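Local coordinates for protein endoglucanase (Clostridium thermocellum, PDB 2E4T) that probably hydrolyses internal beta-1,4-glucosidic bonds in cellulose and xyloglucan, through the glycoside hydrolase family 44 catalytic module of a larger enzyme, at residues Pro187-His192 and Ala231-Ala236; Arg47-Asn52 and Ser182-Pro187; Glu305-Arg310 and Lys453-Pro458; Gln312-Leu317 and Gln374-Gly379. All coordinates share one frame; numbering follows the deposited sequence. Where two conformers were deposited one is given.

Interaction 1: Pro187-His192 and Ala231-Ala236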
loop_
_atom_site.group_PDB
_atom_site.type_symbol
_atom_site.label_atom_id
_atom_site.label_comp_id
_atom_site.label_asym_id
_atom_site.label_seq_id
_atom_site.Cartn_x
_atom_site.Cartn_y
_atom_site.Cartn_z
ATOM N N PRO A 187 3.618 -11.013 10.067
ATOM C CA PRO A 187 4.264 -12.080 10.855
ATOM C C PRO A 187 3.861 -12.060 12.317
ATOM O O PRO A 187 3.804 -13.158 12.942
ATOM C CB PRO A 187 5.771 -11.787 10.665
ATOM C CG PRO A 187 5.820 -10.306 10.313
ATOM C CD PRO A 187 4.600 -10.116 9.426
ATOM N N ALA A 188 3.623 -10.889 12.927
ATOM C CA ALA A 188 3.206 -10.864 14.306
ATOM C C ALA A 188 1.812 -11.436 14.511
ATOM O O ALA A 188 1.431 -11.693 15.667
ATOM C CB ALA A 188 3.337 -9.476 14.922
ATOM N N LEU A 189 1.069 -11.629 13.422
ATOM C CA LEU A 189 -0.242 -12.322 13.487
ATOM C C LEU A 189 -0.130 -13.774 12.993
ATOM O O LEU A 189 -1.157 -14.464 13.008
ATOM C CB LEU A 189 -1.325 -11.569 12.748
ATOM C CG LEU A 189 -1.648 -10.189 13.349
ATOM C CD1 LEU A 189 -2.843 -9.585 12.623
ATOM C CD2 LEU A 189 -1.895 -10.230 14.853
ATOM N N TRP A 190 1.048 -14.289 12.641
ATOM C CA TRP A 190 1.118 -15.683 12.198
ATOM C C TRP A 190 0.461 -16.612 13.220
ATOM O O TRP A 190 -0.270 -17.554 12.843
ATOM C CB TRP A 190 2.561 -16.116 11.961
ATOM C CG TRP A 190 3.199 -15.616 10.728
ATOM C CD1 TRP A 190 2.596 -15.175 9.578
ATOM C CD2 TRP A 190 4.612 -15.595 10.471
ATOM N NE1 TRP A 190 3.546 -14.848 8.621
ATOM C CE2 TRP A 190 4.800 -15.116 9.140
ATOM C CE3 TRP A 190 5.732 -15.923 11.240
ATOM C CZ2 TRP A 190 6.083 -14.972 8.581
ATOM C CZ3 TRP A 190 7.008 -15.783 10.685
ATOM C CH2 TRP A 190 7.171 -15.324 9.369
ATOM N N SER A 191 0.773 -16.418 14.511
ATOM C CA SER A 191 0.265 -17.362 15.504
ATOM C C SER A 191 -1.257 -17.225 15.755
ATOM O O SER A 191 -1.833 -18.124 16.389
ATOM C CB SER A 191 1.011 -17.155 16.812
ATOM O OG SER A 191 0.826 -15.798 17.247
ATOM N N HIS A 192 -1.865 -16.133 15.272
ATOM C CA HIS A 192 -3.294 -15.915 15.377
ATOM C C HIS A 192 -4.026 -16.330 14.083
ATOM O O HIS A 192 -5.059 -17.038 14.137
ATOM C CB HIS A 192 -3.544 -14.419 15.673
ATOM C CG HIS A 192 -4.960 -14.133 15.808
ATOM N ND1 HIS A 192 -5.774 -13.490 14.885
ATOM C CD2 HIS A 192 -5.742 -14.413 16.862
ATOM C CE1 HIS A 192 -7.008 -13.387 15.388
ATOM N NE2 HIS A 192 -7.006 -13.949 16.587
ATOM N N ALA A 231 5.714 -6.157 6.402
ATOM C CA ALA A 231 4.259 -6.300 6.151
ATOM C C ALA A 231 3.508 -6.374 7.489
ATOM O O ALA A 231 2.597 -7.190 7.691
ATOM C CB ALA A 231 3.930 -7.463 5.234
ATOM N N LEU A 232 3.892 -5.479 8.412
ATOM C CA LEU A 232 3.318 -5.480 9.765
ATOM C C LEU A 232 1.861 -5.065 9.762
ATOM O O LEU A 232 1.453 -4.116 9.030
ATOM C CB LEU A 232 4.133 -4.544 10.671
ATOM C CG LEU A 232 5.592 -4.907 10.844
ATOM C CD1 LEU A 232 6.270 -3.849 11.708
ATOM C CD2 LEU A 232 5.772 -6.298 11.468
ATOM N N TYR A 233 1.055 -5.689 10.627
ATOM C CA TYR A 233 -0.374 -5.521 10.502
ATOM C C TYR A 233 -0.875 -4.137 10.973
ATOM O O TYR A 233 -1.950 -3.671 10.537
ATOM C CB TYR A 233 -1.155 -6.613 11.276
ATOM C CG TYR A 233 -1.341 -6.346 12.750
ATOM C CD1 TYR A 233 -2.472 -5.676 13.200
ATOM C CD2 TYR A 233 -0.414 -6.776 13.669
ATOM C CE1 TYR A 233 -2.683 -5.416 14.566
ATOM C CE2 TYR A 233 -0.598 -6.519 15.029
ATOM C CZ TYR A 233 -1.731 -5.856 15.455
ATOM O OH TYR A 233 -1.985 -5.580 16.791
ATOM N N GLY A 234 -0.159 -3.529 11.907
ATOM C CA GLY A 234 -0.670 -2.318 12.543
ATOM C C GLY A 234 0.265 -1.916 13.666
ATOM O O GLY A 234 1.302 -2.555 13.910
ATOM N N PHE A 235 -0.124 -0.829 14.345
ATOM C CA PHE A 235 0.798 -0.123 15.211
ATOM C C PHE A 235 1.426 -1.014 16.290
ATOM O O PHE A 235 2.626 -0.853 16.569
ATOM C CB PHE A 235 0.090 1.090 15.848
ATOM C CG PHE A 235 1.062 1.965 16.550
ATOM C CD1 PHE A 235 1.701 3.002 15.866
ATOM C CD2 PHE A 235 1.443 1.707 17.888
ATOM C CE1 PHE A 235 2.670 3.778 16.480
ATOM C CE2 PHE A 235 2.459 2.460 18.482
ATOM C CZ PHE A 235 3.044 3.477 17.755
ATOM N N ALA A 236 0.662 -1.883 16.952
ATOM C CA ALA A 236 1.294 -2.677 18.013
ATOM C C ALA A 236 2.424 -3.569 17.479
ATOM O O ALA A 236 3.374 -3.871 18.207
ATOM C CB ALA A 236 0.264 -3.516 18.772
#
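Leu189 and Tyr233 meet because of their first torsions: Leu189 holds CG beside its backbone N and anti to the carbonyl carbon (chi1 -64°), while Tyr233 keeps its ring between its own N and carbonyl carbon (chi1 83°). The leucine's branched end therefore lies over one face of the phenol ring. Leu189 CD1 comes to 3.6 Å from Tyr233 CG and sits 4.0 Å from the centroid of the Tyr233 ring, 28° off the ring normal, a CH-pi contact made near the root of the ring. The other branch reaches further out along the same ring, with Leu189 CD2 at 3.9 Å from Tyr233 CE2. Both branches thus lean on the aromatic system, and the two side chains run at about a right angle. Beyond the ring, the hydroxyl of Tyr233 is hydrogen-bonded to Gln242.

A second, looser touch lies deeper in the protein. Pro187 CG comes to 4.2 Å from Leu232 CD2, while Pro187 CD approaches Ala231 O at 3.9 Å. No hydrogen bond joins the two segments, so side-chain packing carries the contact, with one proline carbon resting against a carbonyl oxygen. It joins the loop after strand 180-183 of the (beta/alpha)8 barrel to the end of the neighbouring strand 226-232 and the turn that follows it. Pro187 also rests on Leu207 of helix 204-221, and Ala188 and Leu232 both pack on Ala237 of helix 235-240.

Interaction 2: Arg47-Asn52 and Ser182-Pro187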
loop_
_atom_site.group_PDB
_atom_site.type_symbol
_atom_site.label_atom_id
_atom_site.label_comp_id
_atom_site.label_asym_id
_atom_site.label_seq_id
_atom_site.Cartn_x
_atom_site.Cartn_y
_atom_site.Cartn_z
ATOM N N ARG A 47 -4.199 -15.112 2.765
ATOM C CA ARG A 47 -4.185 -16.339 1.989
ATOM C C ARG A 47 -2.814 -16.616 1.405
ATOM O O ARG A 47 -2.566 -17.777 0.954
ATOM C CB ARG A 47 -5.188 -16.289 0.851
ATOM C CG ARG A 47 -6.563 -16.796 1.211
ATOM C CD ARG A 47 -6.562 -18.327 1.200
ATOM N NE ARG A 47 -7.896 -18.831 1.519
ATOM C CZ ARG A 47 -8.239 -20.098 1.265
ATOM N NH1 ARG A 47 -7.354 -20.977 0.785
ATOM N NH2 ARG A 47 -9.498 -20.505 1.529
ATOM N N THR A 48 -1.923 -15.634 1.325
ATOM C CA THR A 48 -0.657 -15.864 0.669
ATOM C C THR A 48 0.406 -16.546 1.558
ATOM O O THR A 48 1.364 -17.082 1.024
ATOM C CB THR A 48 -0.097 -14.576 0.034
ATOM O OG1 THR A 48 0.253 -13.632 1.033
ATOM C CG2 THR A 48 -1.093 -14.002 -0.970
ATOM N N THR A 49 0.180 -16.593 2.879
ATOM C CA THR A 49 1.194 -17.183 3.755
ATOM C C THR A 49 1.442 -18.667 3.460
ATOM O O THR A 49 2.573 -19.132 3.440
ATOM C CB THR A 49 0.768 -16.966 5.219
ATOM O OG1 THR A 49 0.795 -15.571 5.499
ATOM C CG2 THR A 49 1.679 -17.756 6.181
ATOM N N GLY A 50 0.326 -19.404 3.250
ATOM C CA GLY A 50 0.413 -20.846 3.047
ATOM C C GLY A 50 0.261 -21.275 1.596
ATOM O O GLY A 50 0.038 -22.454 1.311
ATOM N N TYR A 51 0.346 -20.318 0.654
ATOM C CA TYR A 51 0.259 -20.624 -0.765
ATOM C C TYR A 51 1.468 -21.441 -1.226
ATOM O O TYR A 51 2.613 -21.059 -0.982
ATOM C CB TYR A 51 0.209 -19.296 -1.560
ATOM C CG TYR A 51 0.340 -19.498 -3.064
ATOM C CD1 TYR A 51 -0.694 -20.079 -3.809
ATOM C CD2 TYR A 51 1.523 -19.155 -3.717
ATOM C CE1 TYR A 51 -0.562 -20.277 -5.167
ATOM C CE2 TYR A 51 1.669 -19.371 -5.089
ATOM C CZ TYR A 51 0.641 -19.958 -5.804
ATOM O OH TYR A 51 0.833 -20.188 -7.154
ATOM N N ASN A 52 1.182 -22.559 -1.920
ATOM C CA ASN A 52 2.209 -23.450 -2.436
ATOM C C ASN A 52 2.302 -23.260 -3.942
ATOM O O ASN A 52 1.406 -23.669 -4.678
ATOM C CB ASN A 52 1.824 -24.886 -2.097
ATOM C CG ASN A 52 2.846 -25.899 -2.542
ATOM O OD1 ASN A 52 3.678 -25.628 -3.414
ATOM N ND2 ASN A 52 2.784 -27.090 -1.929
ATOM N N SER A 182 7.452 -9.720 -1.337
ATOM C CA SER A 182 7.252 -9.478 0.088
ATOM C C SER A 182 7.662 -10.691 0.912
ATOM O O SER A 182 7.429 -11.847 0.502
ATOM C CB SER A 182 5.756 -9.195 0.330
ATOM O OG SER A 182 5.408 -8.989 1.684
ATOM N N ILE A 183 8.223 -10.400 2.090
ATOM C CA ILE A 183 8.552 -11.441 3.072
ATOM C C ILE A 183 7.221 -11.798 3.826
ATOM O O ILE A 183 6.944 -11.328 4.920
ATOM C CB ILE A 183 9.642 -10.984 4.018
ATOM C CG1 ILE A 183 10.893 -10.539 3.248
ATOM C CG2 ILE A 183 10.047 -12.164 4.923
ATOM C CD1 ILE A 183 11.853 -9.729 3.987
ATOM N N ASP A 184 6.401 -12.604 3.156
ATOM C CA ASP A 184 5.152 -13.068 3.790
ATOM C C ASP A 184 4.242 -11.870 4.130
ATOM O O ASP A 184 4.248 -10.849 3.408
ATOM C CB ASP A 184 5.478 -14.021 4.962
ATOM C CG ASP A 184 4.441 -15.080 5.236
ATOM O OD1 ASP A 184 3.344 -14.706 5.726
ATOM O OD2 ASP A 184 4.726 -16.283 4.976
ATOM N N ASN A 185 3.430 -12.059 5.158
ATOM C CA ASN A 185 2.345 -11.145 5.467
ATOM C C ASN A 185 2.119 -11.216 6.988
ATOM O O ASN A 185 1.936 -12.286 7.539
ATOM C CB ASN A 185 1.045 -11.656 4.786
ATOM C CG ASN A 185 -0.113 -10.699 5.018
ATOM O OD1 ASN A 185 -0.070 -9.520 4.542
ATOM N ND2 ASN A 185 -1.102 -11.131 5.789
ATOM N N GLU A 186 2.124 -10.049 7.639
ATOM C CA GLU A 186 1.682 -9.917 9.035
ATOM C C GLU A 186 2.288 -10.999 9.925
ATOM O O GLU A 186 1.578 -11.758 10.604
ATOM C CB GLU A 186 0.152 -9.862 9.145
ATOM C CG GLU A 186 -0.385 -8.653 8.362
ATOM C CD GLU A 186 -1.841 -8.381 8.555
ATOM O OE1 GLU A 186 -2.585 -9.201 9.171
ATOM O OE2 GLU A 186 -2.291 -7.296 8.055
ATOM N N PRO A 187 3.618 -11.013 10.067
ATOM C CA PRO A 187 4.264 -12.080 10.855
ATOM C C PRO A 187 3.861 -12.060 12.317
ATOM O O PRO A 187 3.804 -13.158 12.942
ATOM C CB PRO A 187 5.771 -11.787 10.665
ATOM C CG PRO A 187 5.820 -10.306 10.313
ATOM C CD PRO A 187 4.600 -10.116 9.426
HETATM O O HOH W 1 -0.962 -13.906 6.812
#
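Thr49 and Asp184 join two loops at the C-terminal ends of (beta/alpha)8 barrel strands: Thr49 comes after strand 40-43, and Asp184 comes directly after strand 180-183, just ahead of the Asn-Glu-Pro sequence found at this place in many barrel glycosidases. Thr49 CB already lies 3.5 Å from Asp184 OD1, and from there the side chain forks. Its methyl, with CG2 anti to the backbone N, lies about equally near both carboxylate oxygens, Thr49 CG2 to Asp184 OD2 being 3.6 Å. The hydroxyl takes the other branch and donates a short hydrogen bond of 2.7 Å from Thr49 OG1 to Asp184 OD1, meeting that oxygen on its syn side, 23° out of the carboxylate plane. Thr49 OG1 also accepts from a water at 2.8 Å, and the water oxygen in turn accepts from Asn185 ND2 at 3.0 Å. One threonine oxygen is therefore linked to both acidic and amide side chains of the opposing loop.

Asp184 is buried and richly supplied with donors. Trp190 NE1 also binds OD1, while the backbone N-H groups of Ala111 and Ala112 hold OD2, surroundings that would favour the ionised carboxylate. Asn185 in its turn has OD1 bonded to Arg42, which helps fix the amide whose nitrogen meets the water. The Asp184 side chain folds over the following backbone, and Asn185 N gives Asp184 OD1, on its anti side, a bent hydrogen bond of 2.7 Å with an N-H...O angle of 140°.

Interaction 3: Glu305-Arg310 and Lys453-Pro458; sequences ETNKAR and KNYDQP
Lys308 and Tyr455 mark the closest backbone approach, 7.7 Å between their CA atoms, where the helix 304-312 of the (beta/alpha)8 barrel domain faces an irregular loop. That loop links strands 442-452 and 459-466 of the nine-stranded sheet in the beta domain, so the contact runs between the two domains of this module. Tyr455 reaches across and presents two parts of its ring to successive residues of the helix.

Its hydroxyl accepts a hydrogen bond from the amide of Asn307, with Asn307 ND2 to Tyr455 OH at 3.1 Å. The amide and ring planes are almost parallel, 4° apart, yet the hydroxyl lies somewhat off the amide plane. Asn307 CB closes on the ring edge, 4.0 Å from Tyr455 CE1. Nearer the ring's root, the extended aliphatic chain of Lys308 runs past: Lys308 CG lies 3.7 Å from Tyr455 CD1, and Lys308 CE 3.9 Å from Tyr455 CB.

The amide rotation of Asn307 is fixed from two more directions. ND2 also bonds Pro301 O, and Arg310, one helical turn on, donates from NH1 to Asn307 OD1 at 2.9 Å, with that oxygen lying in the guanidinium plane.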
loop_
_atom_site.group_PDB
_atom_site.type_symbol
_atom_site.label_atom_id
_atom_site.label_comp_id
_atom_site.label_asym_id
_atom_site.label_seq_id
_atom_site.Cartn_x
_atom_site.Cartn_y
_atom_site.Cartn_z
ATOM N N GLU A 305 -20.762 12.306 12.381
ATOM C CA GLU A 305 -19.533 12.486 13.136
ATOM C C GLU A 305 -18.444 11.497 12.718
ATOM O O GLU A 305 -17.249 11.857 12.656
ATOM C CB GLU A 305 -19.791 12.449 14.651
ATOM C CG GLU A 305 -20.557 13.642 15.151
ATOM C CD GLU A 305 -19.668 14.880 15.136
ATOM O OE1 GLU A 305 -18.472 14.775 15.537
ATOM O OE2 GLU A 305 -20.143 15.945 14.696
ATOM N N THR A 306 -18.828 10.267 12.403
ATOM C CA THR A 306 -17.818 9.327 11.856
ATOM C C THR A 306 -17.293 9.840 10.513
ATOM O O THR A 306 -16.088 9.778 10.231
ATOM C CB THR A 306 -18.356 7.906 11.706
ATOM O OG1 THR A 306 -19.088 7.519 12.872
ATOM C CG2 THR A 306 -17.256 6.910 11.405
ATOM N N ASN A 307 -18.236 10.280 9.659
ATOM C CA ASN A 307 -17.816 10.778 8.334
ATOM C C ASN A 307 -16.871 11.984 8.467
ATOM O O ASN A 307 -15.876 12.084 7.708
ATOM C CB ASN A 307 -19.031 11.157 7.531
ATOM C CG ASN A 307 -19.949 9.986 7.238
ATOM O OD1 ASN A 307 -19.521 8.804 7.274
ATOM N ND2 ASN A 307 -21.211 10.290 6.894
ATOM N N LYS A 308 -17.163 12.887 9.420
ATOM C CA LYS A 308 -16.294 14.051 9.631
ATOM C C LYS A 308 -14.915 13.585 10.121
ATOM O O LYS A 308 -13.893 14.145 9.701
ATOM C CB LYS A 308 -16.945 15.030 10.586
ATOM C CG LYS A 308 -18.080 15.769 9.946
ATOM C CD LYS A 308 -18.777 16.700 10.930
ATOM C CE LYS A 308 -19.851 17.536 10.195
ATOM N NZ LYS A 308 -20.610 18.349 11.168
ATOM N N ALA A 309 -14.867 12.588 11.022
ATOM C CA ALA A 309 -13.588 12.096 11.501
ATOM C C ALA A 309 -12.815 11.438 10.351
ATOM O O ALA A 309 -11.580 11.513 10.310
ATOM C CB ALA A 309 -13.788 11.097 12.642
ATOM N N ARG A 310 -13.519 10.748 9.437
ATOM C CA ARG A 310 -12.843 10.134 8.285
ATOM C C ARG A 310 -12.120 11.187 7.453
ATOM O O ARG A 310 -11.012 10.977 6.966
ATOM C CB ARG A 310 -13.859 9.342 7.443
ATOM C CG ARG A 310 -13.211 8.647 6.263
ATOM C CD ARG A 310 -14.182 7.782 5.471
ATOM N NE ARG A 310 -14.808 6.784 6.302
ATOM C CZ ARG A 310 -16.059 6.848 6.793
ATOM N NH1 ARG A 310 -16.915 7.812 6.388
ATOM N NH2 ARG A 310 -16.471 5.944 7.698
ATOM N N LYS A 453 -13.381 19.786 2.280
ATOM C CA LYS A 453 -13.881 18.961 3.372
ATOM C C LYS A 453 -15.049 19.625 4.122
ATOM O O LYS A 453 -15.594 19.033 5.042
ATOM C CB LYS A 453 -12.758 18.607 4.335
ATOM C CG LYS A 453 -11.664 17.792 3.699
ATOM C CD LYS A 453 -10.559 17.428 4.703
ATOM C CE LYS A 453 -9.517 18.485 4.916
ATOM N NZ LYS A 453 -8.665 18.253 6.159
ATOM N N ASN A 454 -15.419 20.859 3.732
ATOM C CA ASN A 454 -16.536 21.516 4.380
ATOM C C ASN A 454 -17.787 20.654 4.163
ATOM O O ASN A 454 -18.122 20.328 3.011
ATOM C CB ASN A 454 -16.689 22.923 3.731
ATOM C CG ASN A 454 -17.418 23.891 4.553
ATOM O OD1 ASN A 454 -18.309 23.505 5.329
ATOM N ND2 ASN A 454 -17.131 25.198 4.295
ATOM N N TYR A 455 -18.473 20.313 5.255
ATOM C CA TYR A 455 -19.554 19.333 5.142
ATOM C C TYR A 455 -20.788 19.913 4.555
ATOM O O TYR A 455 -21.535 19.203 3.820
ATOM C CB TYR A 455 -19.843 18.671 6.512
ATOM C CG TYR A 455 -20.296 17.221 6.378
ATOM C CD1 TYR A 455 -19.334 16.172 6.478
ATOM C CD2 TYR A 455 -21.636 16.854 6.033
ATOM C CE1 TYR A 455 -19.695 14.873 6.308
ATOM C CE2 TYR A 455 -21.986 15.497 5.882
ATOM C CZ TYR A 455 -20.998 14.529 6.007
ATOM O OH TYR A 455 -21.312 13.200 5.775
ATOM N N ASP A 456 -21.047 21.165 4.899
ATOM C CA ASP A 456 -22.389 21.668 4.524
ATOM C C ASP A 456 -22.362 23.113 4.067
ATOM O O ASP A 456 -23.398 23.756 4.130
ATOM C CB ASP A 456 -23.382 21.524 5.659
ATOM C CG ASP A 456 -22.774 21.947 6.906
ATOM O OD1 ASP A 456 -22.056 22.971 6.808
ATOM O OD2 ASP A 456 -22.874 21.218 7.920
ATOM N N GLN A 457 -21.254 23.589 3.513
ATOM C CA GLN A 457 -21.176 24.893 2.876
ATOM C C GLN A 457 -20.120 24.837 1.804
ATOM O O GLN A 457 -19.120 24.080 1.930
ATOM C CB GLN A 457 -20.778 25.978 3.916
ATOM C CG GLN A 457 -21.823 26.344 4.960
ATOM C CD GLN A 457 -23.221 26.712 4.402
ATOM O OE1 GLN A 457 -24.253 26.383 5.007
ATOM N NE2 GLN A 457 -23.261 27.384 3.273
ATOM N N PRO A 458 -20.248 25.660 0.751
ATOM C CA PRO A 458 -19.148 25.829 -0.197
ATOM C C PRO A 458 -17.926 26.464 0.478
ATOM O O PRO A 458 -18.037 27.082 1.574
ATOM C CB PRO A 458 -19.738 26.769 -1.259
ATOM C CG PRO A 458 -20.824 27.532 -0.510
ATOM C CD PRO A 458 -21.343 26.637 0.557
#

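Interaction 4: Gln312-Leu317 and Gln374-Gly379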
loop_
_atom_site.group_PDB
_atom_site.type_symbol
_atom_site.label_atom_id
_atom_site.label_comp_id
_atom_site.label_asym_id
_atom_site.label_seq_id
_atom_site.Cartn_x
_atom_site.Cartn_y
_atom_site.Cartn_z
ATOM N N GLN A 312 -10.814 13.981 8.448
ATOM C CA GLN A 312 -9.633 14.511 9.108
ATOM C C GLN A 312 -8.547 13.447 9.337
ATOM O O GLN A 312 -7.373 13.812 9.513
ATOM C CB GLN A 312 -9.992 15.156 10.458
ATOM C CG GLN A 312 -11.009 16.290 10.318
ATOM C CD GLN A 312 -10.559 17.385 9.366
ATOM O OE1 GLN A 312 -9.376 17.714 9.226
ATOM N NE2 GLN A 312 -11.524 17.978 8.671
ATOM N N ALA A 313 -8.926 12.150 9.380
ATOM C CA ALA A 313 -7.997 11.111 9.758
ATOM C C ALA A 313 -6.705 11.072 8.929
ATOM O O ALA A 313 -5.665 10.695 9.497
ATOM C CB ALA A 313 -8.703 9.753 9.716
ATOM N N PRO A 314 -6.721 11.398 7.636
ATOM C CA PRO A 314 -5.449 11.368 6.897
ATOM C C PRO A 314 -4.377 12.294 7.547
ATOM O O PRO A 314 -3.183 12.063 7.324
ATOM C CB PRO A 314 -5.829 11.833 5.485
ATOM C CG PRO A 314 -7.268 11.360 5.364
ATOM C CD PRO A 314 -7.865 11.658 6.726
ATOM N N ARG A 315 -4.791 13.291 8.315
ATOM C CA ARG A 315 -3.818 14.160 8.967
ATOM C C ARG A 315 -2.926 13.410 9.947
ATOM O O ARG A 315 -1.807 13.867 10.218
ATOM C CB ARG A 315 -4.546 15.350 9.598
ATOM C CG ARG A 315 -5.087 16.293 8.562
ATOM C CD ARG A 315 -6.072 17.308 9.140
ATOM N NE ARG A 315 -5.375 18.148 10.133
ATOM C CZ ARG A 315 -6.027 18.923 11.002
ATOM N NH1 ARG A 315 -7.377 18.973 11.017
ATOM N NH2 ARG A 315 -5.302 19.624 11.881
ATOM N N THR A 316 -3.379 12.281 10.505
ATOM C CA THR A 316 -2.473 11.518 11.381
ATOM C C THR A 316 -1.231 11.031 10.630
ATOM O O THR A 316 -0.205 10.739 11.237
ATOM C CB THR A 316 -3.249 10.339 12.001
ATOM O OG1 THR A 316 -4.312 10.928 12.739
ATOM C CG2 THR A 316 -2.392 9.437 12.837
ATOM N N LEU A 317 -1.348 10.920 9.288
ATOM C CA LEU A 317 -0.205 10.515 8.497
ATOM C C LEU A 317 0.949 11.539 8.539
ATOM O O LEU A 317 2.106 11.138 8.419
ATOM C CB LEU A 317 -0.599 10.276 7.041
ATOM C CG LEU A 317 -1.591 9.135 6.825
ATOM C CD1 LEU A 317 -2.086 9.117 5.367
ATOM C CD2 LEU A 317 -0.970 7.775 7.166
ATOM N N GLN A 374 -9.713 9.185 0.508
ATOM C CA GLN A 374 -8.795 8.456 -0.370
ATOM C C GLN A 374 -7.929 9.428 -1.178
ATOM O O GLN A 374 -6.705 9.257 -1.306
ATOM C CB GLN A 374 -9.603 7.552 -1.305
ATOM C CG GLN A 374 -8.708 6.789 -2.295
ATOM C CD GLN A 374 -7.832 5.770 -1.613
ATOM O OE1 GLN A 374 -8.055 5.363 -0.466
ATOM N NE2 GLN A 374 -6.809 5.307 -2.338
ATOM N N ALA A 375 -8.572 10.459 -1.787
ATOM C CA ALA A 375 -7.792 11.423 -2.571
ATOM C C ALA A 375 -6.783 12.141 -1.684
ATOM O O ALA A 375 -5.658 12.479 -2.121
ATOM C CB ALA A 375 -8.741 12.404 -3.265
ATOM N N ASP A 376 -7.164 12.430 -0.425
ATOM C CA ASP A 376 -6.257 13.133 0.485
ATOM C C ASP A 376 -5.043 12.228 0.771
ATOM O O ASP A 376 -3.866 12.676 0.701
ATOM C CB ASP A 376 -7.020 13.465 1.771
ATOM C CG ASP A 376 -6.440 14.619 2.553
ATOM O OD1 ASP A 376 -5.818 15.518 1.937
ATOM O OD2 ASP A 376 -6.574 14.579 3.821
ATOM N N VAL A 377 -5.304 10.955 1.135
ATOM C CA VAL A 377 -4.248 9.992 1.417
ATOM C C VAL A 377 -3.290 9.878 0.240
ATOM O O VAL A 377 -2.051 9.834 0.426
ATOM C CB VAL A 377 -4.900 8.636 1.799
ATOM C CG1 VAL A 377 -3.891 7.498 1.820
ATOM C CG2 VAL A 377 -5.592 8.783 3.137
ATOM N N LEU A 378 -3.828 9.756 -0.987
ATOM C CA LEU A 378 -2.927 9.632 -2.143
ATOM C C LEU A 378 -2.066 10.907 -2.328
ATOM O O LEU A 378 -0.889 10.818 -2.732
ATOM C CB LEU A 378 -3.720 9.336 -3.394
ATOM C CG LEU A 378 -4.408 7.988 -3.379
ATOM C CD1 LEU A 378 -5.332 7.892 -4.625
ATOM C CD2 LEU A 378 -3.426 6.828 -3.325
ATOM N N GLY A 379 -2.667 12.080 -2.059
ATOM C CA GLY A 379 -1.893 13.323 -2.122
ATOM C C GLY A 379 -0.743 13.299 -1.098
ATOM O O GLY A 379 0.403 13.697 -1.415
#
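Pro314 packs its ring against two successive residues of helix 368-384. On the polar side, in one of two conformers of Asp376, Asp376 OD2 lies 3.3 Å from Pro314 CB and 3.6 Å from Pro314 CG, so a carboxylate oxygen rests against two ring carbons. On the apolar side Val377 offers a single methyl. With chi1 at 168° its CG1 is anti to the backbone N, and the other branch points at the proline: Val377 CG2 comes to 3.8 Å from Pro314 CG. Leu317 CD1 reaches Val377 CG2 at 4.2 Å, one turn further along. Each of these pairs of side chains crosses at about a right angle, and no hydrogen bond spans the segments.

Helix 368-384 follows strand 354-360 of the (beta/alpha)8 barrel, and the proline-bearing turn runs on from the end of helix 304-312, so the contact packs a short helical turn on the side of a barrel helix. Further along helix 368-384, Ile380 touches both Pro314 and Leu317. As for the remaining oxygen of Asp376, in this conformer OD1 is hydrogen-bonded to Tyr435 OH and Ser433 OG of the beta domain.

On the far side of the turn, Arg315 NH1 donates to Gln312 OE1 at 3.0 Å, nearly straight at 163°, with the donor standing above the amide's carbonyl plane. Arg315 NE forms a salt bridge to Asp319, and Gln312 NE2 bonds Glu430 O.

In the fold
Interactions 1 and 2 are buried at the mouth of the barrel, share Pro187 and touch directly: Ala231 O lies 2.9 Å from Glu186 N, a probable hydrogen bond. Both involve neighbouring barrel strands and their loops, but one is largely apolar and the other a polar, water-assisted network. Across the chain's centre from interaction 2, interaction 3 joins the barrel to the beta domain, while interaction 4 is within the barrel and meets the beta domain only through outer partners of Asp376 and Gln312, among them Lys453 in a weak hydrogen bond. Interaction 4 is buried and largely apolar, apart from one carboxylate oxygen against a proline ring; interaction 3, farthest from the centre, is partly buried and mixes a hydrogen bond with aliphatic packing.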